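Local coordinates for protein L-lysine 6-monooxygenase (Pseudomonas syringae pv. tomato, PDB 5CQF) that probably hydroxylates the side-chain amine of L-lysine with FAD and NADPH, as lysine and ornithine N-monooxygenases of siderophore biosynthesis do, at residues Phe131-Thr136 / Thr154-Phe159; Ile17-Gly22 / Arg162-Ser167; Ala27-Phe32 / Ile47-Ala52; Ser168-Arg173 / Gln353-Pro358. All blocks are in the same frame, centred on the assembly; numbering follows the deposited sequence.

Contact 1 of 4, residues Phe131-Thr136 / Thr154-Phe159; sequences FDTPVT and TPQGSF
The carbonyl oxygen of Gly157 is gripped twice by Thr154, the residue whose CB and methyl lie against Thr133 and the carbonyl of Pro134. Thr154 N gives it a backbone bond, and Thr154 OG1 a second one of 2.8 Å to Gly157 O, the hydroxyl standing above the carbonyl plane. With chi1 at 70° OG1 sits between backbone N and carbonyl carbon, where it also takes a weak bond from Gln156 N. The same torsion leaves CG2 anti to the carbonyl carbon, so that Thr154 CG2 comes 3.5 Å from Pro134 O, while Thr154 CB meets Thr133 CG2 at 4.0 Å. Carbons of Thr154 and Pro155 lie against Pro134 O: Pro155 CD is 3.1 Å from it, and Thr154 CA makes a long C-H...O contact with it. The two proline rings touch through their outer carbons, Pro134 CG to Pro155 CG being 3.8 Å, and Thr136 CG2 lies 4.1 Å from Pro155 CD. At the exposed end the Gln156 chain is bent at chi2, and Gln156 OE1 lies 3.6 Å from Asp132 O; both are acceptors and are not bonded. Thr136 is tied by its backbone to Arg153, and Val135 turns its side chain to Val152 and Ile19. Residues 154-157 form the type I turn of a beta hairpin between strands 147-154 and 157-161, with the loop entering strand 137-142 lying against it.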
loop_
_atom_site.group_PDB
_atom_site.type_symbol
_atom_site.label_atom_id
_atom_site.label_comp_id
_atom_site.label_asym_id
_atom_site.label_seq_id
_atom_site.Cartn_x
_atom_site.Cartn_y
_atom_site.Cartn_z
ATOM N N PHE A 131 5.925 -35.613 -23.727
ATOM C CA PHE A 131 4.543 -35.169 -23.470
ATOM C C PHE A 131 3.485 -36.120 -24.091
ATOM O O PHE A 131 3.828 -37.057 -24.821
ATOM C CB PHE A 131 4.332 -33.750 -23.990
ATOM C CG PHE A 131 5.204 -32.714 -23.329
ATOM C CD1 PHE A 131 4.746 -31.995 -22.229
ATOM C CD2 PHE A 131 6.474 -32.428 -23.822
ATOM C CE1 PHE A 131 5.537 -31.020 -21.629
ATOM C CE2 PHE A 131 7.270 -31.465 -23.212
ATOM C CZ PHE A 131 6.798 -30.754 -22.124
ATOM N N ASP A 132 2.205 -35.887 -23.778
ATOM C CA ASP A 132 1.096 -36.750 -24.244
ATOM C C ASP A 132 1.375 -38.220 -23.988
ATOM O O ASP A 132 0.999 -39.089 -24.773
ATOM C CB ASP A 132 0.827 -36.518 -25.727
ATOM C CG ASP A 132 0.468 -35.088 -26.017
ATOM O OD1 ASP A 132 -0.451 -34.570 -25.342
ATOM O OD2 ASP A 132 1.120 -34.482 -26.891
ATOM N N THR A 133 2.011 -38.478 -22.854
ATOM C CA THR A 133 2.568 -39.771 -22.538
ATOM C C THR A 133 2.181 -40.122 -21.092
ATOM O O THR A 133 2.998 -39.992 -20.175
ATOM C CB THR A 133 4.095 -39.730 -22.733
ATOM O OG1 THR A 133 4.388 -39.215 -24.037
ATOM C CG2 THR A 133 4.715 -41.099 -22.587
ATOM N N PRO A 134 0.913 -40.546 -20.883
ATOM C CA PRO A 134 0.428 -40.885 -19.533
ATOM C C PRO A 134 1.004 -42.188 -18.993
ATOM O O PRO A 134 1.284 -43.097 -19.762
ATOM C CB PRO A 134 -1.090 -41.011 -19.726
ATOM C CG PRO A 134 -1.262 -41.329 -21.178
ATOM C CD PRO A 134 -0.177 -40.577 -21.882
ATOM N N VAL A 135 1.199 -42.281 -17.684
ATOM C CA VAL A 135 1.589 -43.541 -17.105
ATOM C C VAL A 135 0.283 -44.211 -16.722
ATOM O O VAL A 135 -0.550 -43.608 -16.056
ATOM C CB VAL A 135 2.515 -43.375 -15.905
ATOM C CG1 VAL A 135 2.953 -44.732 -15.375
ATOM C CG2 VAL A 135 3.718 -42.576 -16.324
ATOM N N THR A 136 0.085 -45.420 -17.222
ATOM C CA THR A 136 -1.119 -46.172 -16.959
ATOM C C THR A 136 -0.867 -47.144 -15.814
ATOM O O THR A 136 -1.748 -47.359 -14.973
ATOM C CB THR A 136 -1.561 -46.948 -18.207
ATOM O OG1 THR A 136 -0.509 -47.829 -18.627
ATOM C CG2 THR A 136 -1.892 -45.983 -19.332
ATOM N N THR A 154 3.571 -47.074 -20.440
ATOM C CA THR A 154 2.814 -46.016 -21.100
ATOM C C THR A 154 2.211 -46.501 -22.432
ATOM O O THR A 154 2.598 -47.567 -22.952
ATOM C CB THR A 154 3.718 -44.807 -21.378
ATOM O OG1 THR A 154 4.661 -45.129 -22.410
ATOM C CG2 THR A 154 4.468 -44.400 -20.119
ATOM N N PRO A 155 1.265 -45.714 -22.999
ATOM C CA PRO A 155 0.737 -46.043 -24.330
ATOM C C PRO A 155 1.798 -46.064 -25.440
ATOM O O PRO A 155 1.600 -46.729 -26.451
ATOM C CB PRO A 155 -0.299 -44.935 -24.588
ATOM C CG PRO A 155 -0.717 -44.488 -23.232
ATOM C CD PRO A 155 0.519 -44.600 -22.383
ATOM N N GLN A 156 2.912 -45.364 -25.248
ATOM C CA GLN A 156 3.969 -45.281 -26.261
ATOM C C GLN A 156 5.184 -46.118 -25.875
ATOM O O GLN A 156 6.287 -45.834 -26.322
ATOM C CB GLN A 156 4.395 -43.808 -26.473
ATOM C CG GLN A 156 3.617 -43.040 -27.540
ATOM C CD GLN A 156 2.186 -42.678 -27.133
ATOM O OE1 GLN A 156 1.895 -42.389 -25.961
ATOM N NE2 GLN A 156 1.285 -42.681 -28.112
ATOM N N GLY A 157 4.993 -47.132 -25.039
ATOM C CA GLY A 157 6.083 -48.039 -24.668
ATOM C C GLY A 157 6.297 -48.179 -23.173
ATOM O O GLY A 157 5.412 -47.859 -22.381
ATOM N N SER A 158 7.476 -48.664 -22.792
ATOM C CA SER A 158 7.786 -48.937 -21.389
ATOM C C SER A 158 9.206 -48.504 -21.042
ATOM O O SER A 158 10.071 -48.447 -21.924
ATOM C CB SER A 158 7.612 -50.431 -21.076
ATOM O OG SER A 158 8.818 -51.149 -21.303
ATOM N N PHE A 159 9.436 -48.213 -19.754
ATOM C CA PHE A 159 10.723 -47.689 -19.272
ATOM C C PHE A 159 11.117 -48.302 -17.945
ATOM O O PHE A 159 10.279 -48.499 -17.065
ATOM C CB PHE A 159 10.675 -46.176 -19.117
ATOM C CG PHE A 159 10.114 -45.468 -20.303
ATOM C CD1 PHE A 159 8.751 -45.281 -20.426
ATOM C CD2 PHE A 159 10.949 -44.983 -21.299
ATOM C CE1 PHE A 159 8.221 -44.629 -21.523
ATOM C CE2 PHE A 159 10.426 -44.327 -22.402
ATOM C CZ PHE A 159 9.059 -44.147 -22.516
#

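Contact 2 of 4, residues Ile17-Gly22 / Arg162-Ser167; sequences ICIGFG and RNLVLS
Two neighbouring parallel strands of the probable FAD-binding Rossmann-type sheet meet here, strand 16-19 beside strand 163-166, their short axes 4.7 Å apart and inclined by 17°. Four backbone bonds join them in the alternating parallel pattern. Ile17 N donates to Asn163 O, and Ile17 O takes the amide of Val165 at 2.9 Å from Val165 N. Ile19 N then reaches Val165 O at 2.8 Å, almost straight, and Ile19 O receives Ser167 N at 2.7 Å in a more bent bond of 140°. Cys18 and Val165 share one face of the sheet. Cys18 SG, anti to its backbone N (chi1 176°), comes 3.4 Å from Ser167 OG, itself weakly bonded to Asn397 ND2, and touches Val165 CG1 more loosely. Leu28 of helix 23-37 and Ile422 of helix 412-428 cover this side. On the other face lie Ile17, Ile19, Leu164 and Leu166, and Leu164 CD1 reaches across to Ile17 CB and, at 4.2 Å, to Ile19 CD1. After the strand ends at Ile19 come Gly20 and, past Phe21, Gly22, part of a GxGxxG sequence consistent with the dinucleotide-binding turn of this fold. Gly20 has a positive phi, and a CB there would clash with Ser167 O. A water bridges Ser167 O, at a doubtfully short 2.5 Å, and the N of Gly22, the N-cap residue of helix 23-37, which donates weakly. Asn163 faces elsewhere, its ND2 bonded to Asp15 O and its OD1 to Asn393 ND2.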
loop_
_atom_site.group_PDB
_atom_site.type_symbol
_atom_site.label_atom_id
_atom_site.label_comp_id
_atom_site.label_asym_id
_atom_site.label_seq_id
_atom_site.Cartn_x
_atom_site.Cartn_y
_atom_site.Cartn_z
ATOM N N ILE A 17 13.497 -42.008 -13.630
ATOM C CA ILE A 17 12.312 -41.524 -14.327
ATOM C C ILE A 17 11.538 -40.632 -13.376
ATOM O O ILE A 17 11.303 -40.987 -12.209
ATOM C CB ILE A 17 11.386 -42.663 -14.795
ATOM C CG1 ILE A 17 12.100 -43.618 -15.768
ATOM C CG2 ILE A 17 10.134 -42.103 -15.455
ATOM C CD1 ILE A 17 12.277 -43.063 -17.166
ATOM N N CYS A 18 11.159 -39.461 -13.875
ATOM C CA CYS A 18 10.288 -38.540 -13.140
ATOM C C CYS A 18 8.946 -38.530 -13.824
ATOM O O CYS A 18 8.880 -38.330 -15.038
ATOM C CB CYS A 18 10.860 -37.129 -13.139
ATOM S SG CYS A 18 9.798 -35.875 -12.339
ATOM N N ILE A 19 7.878 -38.765 -13.074
ATOM C CA ILE A 19 6.551 -38.694 -13.649
ATOM C C ILE A 19 5.982 -37.310 -13.350
ATOM O O ILE A 19 5.797 -36.952 -12.199
ATOM C CB ILE A 19 5.619 -39.789 -13.107
ATOM C CG1 ILE A 19 6.179 -41.173 -13.456
ATOM C CG2 ILE A 19 4.249 -39.684 -13.762
ATOM C CD1 ILE A 19 5.416 -42.317 -12.822
ATOM N N GLY A 20 5.693 -36.560 -14.415
ATOM C CA GLY A 20 5.109 -35.233 -14.336
ATOM C C GLY A 20 6.117 -34.227 -14.840
ATOM O O GLY A 20 7.292 -34.245 -14.439
ATOM N N PHE A 21 5.683 -33.345 -15.731
ATOM C CA PHE A 21 6.521 -32.213 -16.100
ATOM C C PHE A 21 5.773 -30.901 -15.920
ATOM O O PHE A 21 5.855 -29.999 -16.753
ATOM C CB PHE A 21 7.091 -32.358 -17.514
ATOM C CG PHE A 21 8.400 -31.663 -17.702
ATOM C CD1 PHE A 21 9.505 -32.061 -16.995
ATOM C CD2 PHE A 21 8.530 -30.626 -18.601
ATOM C CE1 PHE A 21 10.731 -31.443 -17.168
ATOM C CE2 PHE A 21 9.749 -29.986 -18.777
ATOM C CZ PHE A 21 10.857 -30.395 -18.051
ATOM N N GLY A 22 5.061 -30.798 -14.804
ATOM C CA GLY A 22 4.578 -29.519 -14.317
ATOM C C GLY A 22 5.702 -28.816 -13.581
ATOM O O GLY A 22 6.858 -29.223 -13.677
ATOM N N ARG A 162 15.775 -48.004 -11.530
ATOM C CA ARG A 162 15.819 -48.206 -10.073
ATOM C C ARG A 162 15.374 -46.949 -9.297
ATOM O O ARG A 162 15.214 -46.994 -8.070
ATOM C CB ARG A 162 17.248 -48.564 -9.622
ATOM C CG ARG A 162 17.806 -49.893 -10.115
ATOM C CD ARG A 162 19.197 -50.163 -9.528
ATOM N NE ARG A 162 19.897 -51.285 -10.185
ATOM C CZ ARG A 162 19.865 -52.573 -9.805
ATOM N NH1 ARG A 162 19.170 -52.982 -8.741
ATOM N NH2 ARG A 162 20.545 -53.474 -10.504
ATOM N N ASN A 163 15.216 -45.812 -9.982
ATOM C CA ASN A 163 15.005 -44.546 -9.284
ATOM C C ASN A 163 13.812 -43.806 -9.827
ATOM O O ASN A 163 13.808 -43.411 -10.982
ATOM C CB ASN A 163 16.266 -43.709 -9.367
ATOM C CG ASN A 163 17.436 -44.390 -8.676
ATOM O OD1 ASN A 163 17.378 -44.647 -7.463
ATOM N ND2 ASN A 163 18.470 -44.734 -9.436
ATOM N N LEU A 164 12.786 -43.649 -8.994
ATOM C CA LEU A 164 11.511 -43.125 -9.459
ATOM C C LEU A 164 11.104 -41.875 -8.678
ATOM O O LEU A 164 11.163 -41.867 -7.451
ATOM C CB LEU A 164 10.430 -44.192 -9.297
ATOM C CG LEU A 164 9.045 -43.818 -9.850
ATOM C CD1 LEU A 164 9.064 -43.773 -11.369
ATOM C CD2 LEU A 164 7.963 -44.766 -9.364
ATOM N N VAL A 165 10.690 -40.825 -9.391
ATOM C CA VAL A 165 10.182 -39.599 -8.763
ATOM C C VAL A 165 8.751 -39.373 -9.216
ATOM O O VAL A 165 8.469 -39.394 -10.407
ATOM C CB VAL A 165 11.050 -38.378 -9.129
ATOM C CG1 VAL A 165 10.540 -37.122 -8.423
ATOM C CG2 VAL A 165 12.510 -38.637 -8.767
ATOM N N LEU A 166 7.835 -39.189 -8.270
ATOM C CA LEU A 166 6.446 -38.922 -8.626
ATOM C C LEU A 166 6.203 -37.480 -8.392
ATOM O O LEU A 166 6.290 -37.056 -7.273
ATOM C CB LEU A 166 5.471 -39.710 -7.768
ATOM C CG LEU A 166 5.045 -41.072 -8.302
ATOM C CD1 LEU A 166 6.220 -42.011 -8.289
ATOM C CD2 LEU A 166 3.915 -41.592 -7.428
ATOM N N SER A 167 5.908 -36.756 -9.470
ATOM C CA SER A 167 5.764 -35.292 -9.495
ATOM C C SER A 167 4.476 -34.982 -10.221
ATOM O O SER A 167 4.410 -34.016 -10.983
ATOM C CB SER A 167 6.925 -34.623 -10.284
ATOM O OG SER A 167 8.173 -34.633 -9.597
HETATM O O HOH W 1 5.200 -31.943 -12.079
#

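Contact 3 of 4, residues Ala27-Phe32 / Ile47-Ala52; sequences ALACAF and IGYLEA
Ile47, first of the strand residues to touch helix 23-37, extends CG1 anti to its backbone N (chi1 170°) and lodges CD1 between two helix side chains one turn apart: Leu28 CD2 and Phe32 CE2 each lie 4.0 Å from Ile47 CD1. Its other branch, CG2, lies over one face of the Phe32 ring, 4.2 Å above the plane and offset toward the rim. Two residues on, Tyr49 reaches the helix with its phenol end. Tyr49 OH lies 3.2 Å from Ala29 CA and 3.4 Å from Ala29 CB, close to the helix surface, while Phe32 CD2 is 3.8 Å from Tyr49 OH. Leu28 CD2 meets the Tyr49 ring at its edge, 4.2 Å from Tyr49 CE2. The ring of Phe21 packs edge-to-face with Tyr49, and Leu426 of helix 412-428 touches Phe32. The helix runs nearly antiparallel to the strand, at 160°, as expected where the helix of a beta-alpha-beta unit crosses back over its sheet. Small Ala29 lets the phenol come close, but Tyr49 OH makes no hydrogen bond to the helix segment, Ala29 N being badly angled; apart from this hydroxyl the surfaces that meet are carbon, consistent with cohesion mainly by van der Waals contact and burial.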
loop_
_atom_site.group_PDB
_atom_site.type_symbol
_atom_site.label_atom_id
_atom_site.label_comp_id
_atom_site.label_asym_id
_atom_site.label_seq_id
_atom_site.Cartn_x
_atom_site.Cartn_y
_atom_site.Cartn_z
ATOM N N ALA A 27 11.292 -27.845 -12.152
ATOM C CA ALA A 27 12.230 -27.410 -11.140
ATOM C C ALA A 27 13.332 -28.403 -10.987
ATOM O O ALA A 27 14.456 -28.016 -10.831
ATOM C CB ALA A 27 11.532 -27.226 -9.803
ATOM N N LEU A 28 12.986 -29.694 -10.975
ATOM C CA LEU A 28 13.977 -30.770 -10.888
ATOM C C LEU A 28 14.896 -30.795 -12.081
ATOM O O LEU A 28 16.099 -30.922 -11.907
ATOM C CB LEU A 28 13.289 -32.121 -10.779
ATOM C CG LEU A 28 14.209 -33.300 -10.591
ATOM C CD1 LEU A 28 14.923 -33.264 -9.252
ATOM C CD2 LEU A 28 13.366 -34.547 -10.742
ATOM N N ALA A 29 14.343 -30.713 -13.284
ATOM C CA ALA A 29 15.186 -30.601 -14.493
ATOM C C ALA A 29 16.108 -29.409 -14.439
ATOM O O ALA A 29 17.256 -29.507 -14.866
ATOM C CB ALA A 29 14.343 -30.534 -15.751
ATOM N N CYS A 30 15.644 -28.282 -13.875
ATOM C CA CYS A 30 16.530 -27.128 -13.767
ATOM C C CYS A 30 17.745 -27.434 -12.905
ATOM O O CYS A 30 18.814 -26.964 -13.186
ATOM C CB CYS A 30 15.813 -25.905 -13.214
ATOM S SG CYS A 30 14.614 -25.182 -14.337
ATOM N N ALA A 31 17.596 -28.203 -11.845
ATOM C CA ALA A 31 18.763 -28.575 -11.031
ATOM C C ALA A 31 19.761 -29.377 -11.848
ATOM O O ALA A 31 20.964 -29.154 -11.745
ATOM C CB ALA A 31 18.364 -29.372 -9.803
ATOM N N PHE A 32 19.262 -30.309 -12.647
ATOM C CA PHE A 32 20.163 -31.122 -13.466
ATOM C C PHE A 32 20.833 -30.283 -14.527
ATOM O O PHE A 32 22.057 -30.351 -14.688
ATOM C CB PHE A 32 19.441 -32.319 -14.075
ATOM C CG PHE A 32 19.179 -33.405 -13.081
ATOM C CD1 PHE A 32 20.216 -34.186 -12.623
ATOM C CD2 PHE A 32 17.920 -33.601 -12.560
ATOM C CE1 PHE A 32 20.003 -35.162 -11.688
ATOM C CE2 PHE A 32 17.688 -34.582 -11.619
ATOM C CZ PHE A 32 18.734 -35.375 -11.186
ATOM N N ILE A 47 18.043 -38.844 -16.905
ATOM C CA ILE A 47 16.732 -38.860 -16.339
ATOM C C ILE A 47 15.786 -38.515 -17.472
ATOM O O ILE A 47 16.110 -37.677 -18.305
ATOM C CB ILE A 47 16.644 -37.856 -15.174
ATOM C CG1 ILE A 47 15.203 -37.674 -14.717
ATOM C CG2 ILE A 47 17.180 -36.492 -15.566
ATOM C CD1 ILE A 47 15.102 -37.024 -13.368
ATOM N N GLY A 48 14.644 -39.186 -17.523
ATOM C CA GLY A 48 13.603 -38.915 -18.524
ATOM C C GLY A 48 12.332 -38.441 -17.842
ATOM O O GLY A 48 12.072 -38.803 -16.694
ATOM N N TYR A 49 11.529 -37.630 -18.520
ATOM C CA TYR A 49 10.296 -37.148 -17.895
ATOM C C TYR A 49 9.080 -37.536 -18.728
ATOM O O TYR A 49 9.097 -37.418 -19.949
ATOM C CB TYR A 49 10.336 -35.623 -17.688
ATOM C CG TYR A 49 11.537 -35.128 -16.924
ATOM C CD1 TYR A 49 12.757 -34.962 -17.553
ATOM C CD2 TYR A 49 11.446 -34.802 -15.574
ATOM C CE1 TYR A 49 13.867 -34.498 -16.863
ATOM C CE2 TYR A 49 12.548 -34.348 -14.874
ATOM C CZ TYR A 49 13.758 -34.189 -15.527
ATOM O OH TYR A 49 14.869 -33.748 -14.847
ATOM N N LEU A 50 8.026 -37.983 -18.057
ATOM C CA LEU A 50 6.826 -38.422 -18.736
ATOM C C LEU A 50 5.712 -37.537 -18.269
ATOM O O LEU A 50 5.386 -37.572 -17.084
ATOM C CB LEU A 50 6.494 -39.850 -18.319
ATOM C CG LEU A 50 7.198 -41.072 -18.926
ATOM C CD1 LEU A 50 8.564 -40.810 -19.546
ATOM C CD2 LEU A 50 7.334 -42.102 -17.824
ATOM N N GLU A 51 5.124 -36.759 -19.173
ATOM C CA GLU A 51 4.008 -35.886 -18.819
ATOM C C GLU A 51 2.777 -36.276 -19.602
ATOM O O GLU A 51 2.819 -36.371 -20.821
ATOM C CB GLU A 51 4.374 -34.416 -19.083
ATOM C CG GLU A 51 3.243 -33.380 -19.015
ATOM C CD GLU A 51 2.364 -33.457 -17.762
ATOM O OE1 GLU A 51 2.845 -33.778 -16.644
ATOM O OE2 GLU A 51 1.159 -33.178 -17.897
ATOM N N ALA A 52 1.669 -36.464 -18.899
ATOM C CA ALA A 52 0.434 -36.941 -19.516
ATOM C C ALA A 52 -0.194 -35.927 -20.464
ATOM O O ALA A 52 -0.713 -36.297 -21.500
ATOM C CB ALA A 52 -0.562 -37.328 -18.438
#

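Contact 4 of 4, residues Ser168-Arg173 / Gln353-Pro358; sequences SGSAPR and QQYLIP
Tyr355 leans its ring on Ser170 and Ala171 as the chain leaves Gln353. Its CB leads toward the other loop, and chi1 of -75° sets CG anti to the carbonyl carbon. Along one side of the ring, Tyr355 CD2 passes 3.6 Å from Ser170 OG, with Gly169 O farther off at the ring edge. Tyr355 CE2 follows at 3.8 Å from Ser170 CA, and Tyr355 CZ lies 3.9 Å from Ala171 CB. At the tip, Tyr355 OH comes within 3.1 Å of Ala171 CB, a close approach of oxygen to methyl. The backbones join beside this ring: Gln353 N donates to Ala171 O at 2.6 Å, in a nearly straight bond of 165°. Ser170 CB sits 3.0 Å from Gln353 O, and its OG bonds weakly to Gly169 O; the 3.3 Å from Ser170 OG to Gln353 O has a poor angle. Further bonds lie before Gln353 in the chain: the backbone of Arg173 bonds to Gly351, and Arg173 O also to the hydroxyl of Thr350. Both segments are loops at the surface: 168-173 leads from strand 163-166 toward helix 176-179, while segment 353-358 follows strand 345-348, and Gln354 OE1 reaches Arg402 N in helix 401-404.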
loop_
_atom_site.group_PDB
_atom_site.type_symbol
_atom_site.label_atom_id
_atom_site.label_comp_id
_atom_site.label_asym_id
_atom_site.label_seq_id
_atom_site.Cartn_x
_atom_site.Cartn_y
_atom_site.Cartn_z
ATOM N N SER A 168 3.478 -35.841 -10.037
ATOM C CA SER A 168 2.194 -35.739 -10.752
ATOM C C SER A 168 1.095 -35.215 -9.811
ATOM O O SER A 168 0.149 -34.575 -10.271
ATOM C CB SER A 168 1.813 -37.093 -11.384
ATOM O OG SER A 168 2.388 -38.187 -10.682
ATOM N N GLY A 169 1.228 -35.486 -8.506
ATOM C CA GLY A 169 0.364 -34.896 -7.481
ATOM C C GLY A 169 -0.711 -35.832 -6.946
ATOM O O GLY A 169 -0.411 -36.949 -6.497
ATOM N N SER A 170 -1.963 -35.357 -6.983
ATOM C CA SER A 170 -3.122 -36.068 -6.421
ATOM C C SER A 170 -4.390 -35.656 -7.149
ATOM O O SER A 170 -4.323 -34.832 -8.054
ATOM C CB SER A 170 -3.246 -35.767 -4.934
ATOM O OG SER A 170 -2.340 -36.579 -4.212
ATOM N N ALA A 171 -5.540 -36.216 -6.762
ATOM C CA ALA A 171 -6.797 -36.030 -7.524
ATOM C C ALA A 171 -7.864 -35.174 -6.817
ATOM O O ALA A 171 -7.870 -35.062 -5.591
ATOM C CB ALA A 171 -7.387 -37.385 -7.901
ATOM N N PRO A 172 -8.771 -34.573 -7.599
ATOM C CA PRO A 172 -9.880 -33.811 -7.007
ATOM C C PRO A 172 -10.669 -34.607 -5.959
ATOM O O PRO A 172 -11.000 -35.757 -6.190
ATOM C CB PRO A 172 -10.804 -33.507 -8.207
ATOM C CG PRO A 172 -10.005 -33.751 -9.433
ATOM C CD PRO A 172 -8.843 -34.634 -9.071
ATOM N N ARG A 173 -10.960 -33.983 -4.828
ATOM C CA ARG A 173 -11.860 -34.536 -3.837
ATOM C C ARG A 173 -13.291 -34.277 -4.322
ATOM O O ARG A 173 -13.720 -33.126 -4.437
ATOM C CB ARG A 173 -11.616 -33.861 -2.483
ATOM C CG ARG A 173 -12.398 -34.446 -1.304
ATOM C CD ARG A 173 -12.075 -33.737 0.013
ATOM N NE ARG A 173 -12.870 -32.522 0.255
ATOM C CZ ARG A 173 -14.150 -32.500 0.661
ATOM N NH1 ARG A 173 -14.768 -31.332 0.860
ATOM N NH2 ARG A 173 -14.833 -33.631 0.855
ATOM N N GLN A 353 -7.667 -34.623 -2.997
ATOM C CA GLN A 353 -7.551 -35.766 -2.093
ATOM C C GLN A 353 -6.093 -36.103 -1.819
ATOM O O GLN A 353 -5.308 -36.165 -2.755
ATOM C CB GLN A 353 -8.228 -36.996 -2.737
ATOM C CG GLN A 353 -8.459 -38.175 -1.782
ATOM C CD GLN A 353 -9.334 -37.831 -0.555
ATOM O OE1 GLN A 353 -8.967 -37.020 0.281
ATOM N NE2 GLN A 353 -10.476 -38.477 -0.448
ATOM N N GLN A 354 -5.720 -36.312 -0.555
ATOM C CA GLN A 354 -4.393 -36.875 -0.258
ATOM C C GLN A 354 -4.501 -38.401 -0.352
ATOM O O GLN A 354 -5.305 -39.037 0.317
ATOM C CB GLN A 354 -3.775 -36.395 1.084
ATOM C CG GLN A 354 -4.648 -36.483 2.352
ATOM C CD GLN A 354 -3.862 -36.449 3.696
ATOM O OE1 GLN A 354 -2.923 -35.654 3.889
ATOM N NE2 GLN A 354 -4.278 -37.314 4.640
ATOM N N TYR A 355 -3.718 -38.982 -1.245
ATOM C CA TYR A 355 -3.689 -40.411 -1.378
ATOM C C TYR A 355 -2.919 -40.961 -0.190
ATOM O O TYR A 355 -2.035 -40.297 0.359
ATOM C CB TYR A 355 -2.989 -40.798 -2.673
ATOM C CG TYR A 355 -3.807 -40.590 -3.926
ATOM C CD1 TYR A 355 -5.090 -41.134 -4.038
ATOM C CD2 TYR A 355 -3.279 -39.914 -5.028
ATOM C CE1 TYR A 355 -5.837 -40.982 -5.199
ATOM C CE2 TYR A 355 -4.016 -39.749 -6.193
ATOM C CZ TYR A 355 -5.296 -40.282 -6.274
ATOM O OH TYR A 355 -6.041 -40.143 -7.428
ATOM N N LEU A 356 -3.284 -42.160 0.241
ATOM C CA LEU A 356 -2.473 -42.869 1.233
ATOM C C LEU A 356 -1.353 -43.549 0.461
ATOM O O LEU A 356 -0.199 -43.475 0.855
ATOM C CB LEU A 356 -3.311 -43.884 2.043
ATOM C CG LEU A 356 -4.452 -43.243 2.842
ATOM C CD1 LEU A 356 -5.221 -44.287 3.635
ATOM C CD2 LEU A 356 -3.961 -42.120 3.762
ATOM N N ILE A 357 -1.736 -44.206 -0.633
ATOM C CA ILE A 357 -0.823 -44.805 -1.580
ATOM C C ILE A 357 -1.261 -44.362 -2.964
ATOM O O ILE A 357 -2.361 -44.693 -3.388
ATOM C CB ILE A 357 -0.900 -46.337 -1.546
ATOM C CG1 ILE A 357 -0.411 -46.849 -0.196
ATOM C CG2 ILE A 357 -0.049 -46.930 -2.673
ATOM C CD1 ILE A 357 -0.566 -48.345 0.001
ATOM N N PRO A 358 -0.414 -43.625 -3.683
ATOM C CA PRO A 358 -0.910 -43.150 -4.961
ATOM C C PRO A 358 -1.278 -44.320 -5.849
ATOM O O PRO A 358 -0.644 -45.362 -5.761
ATOM C CB PRO A 358 0.271 -42.364 -5.544
ATOM C CG PRO A 358 1.167 -42.063 -4.392
ATOM C CD PRO A 358 0.922 -43.112 -3.357
#

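In the fold
Contacts 2 and 3 share the five-stranded parallel sheet, their centres 7 Å apart: strand 47-50 flanks strand 16-19 on the side away from strand 163-166, and Gly20 N lies 2.9 Å from Leu50 O. Glu51 OE1 accepts from Phe21 N, beside the glycine turn that probably faces FAD. Contact 1, about 12 Å from contact 2 between centres, sits on the antiparallel hairpin inserted within the loop that contact 2 closes; Val135 packs on Ile19, and Thr133 N reaches Glu51 O at 3.0 Å. Contact 4 continues from strand 163-166, centre about 15 Å from contact 2, and links this sheet's end to the segment following strand 345-348 of the second parallel sheet.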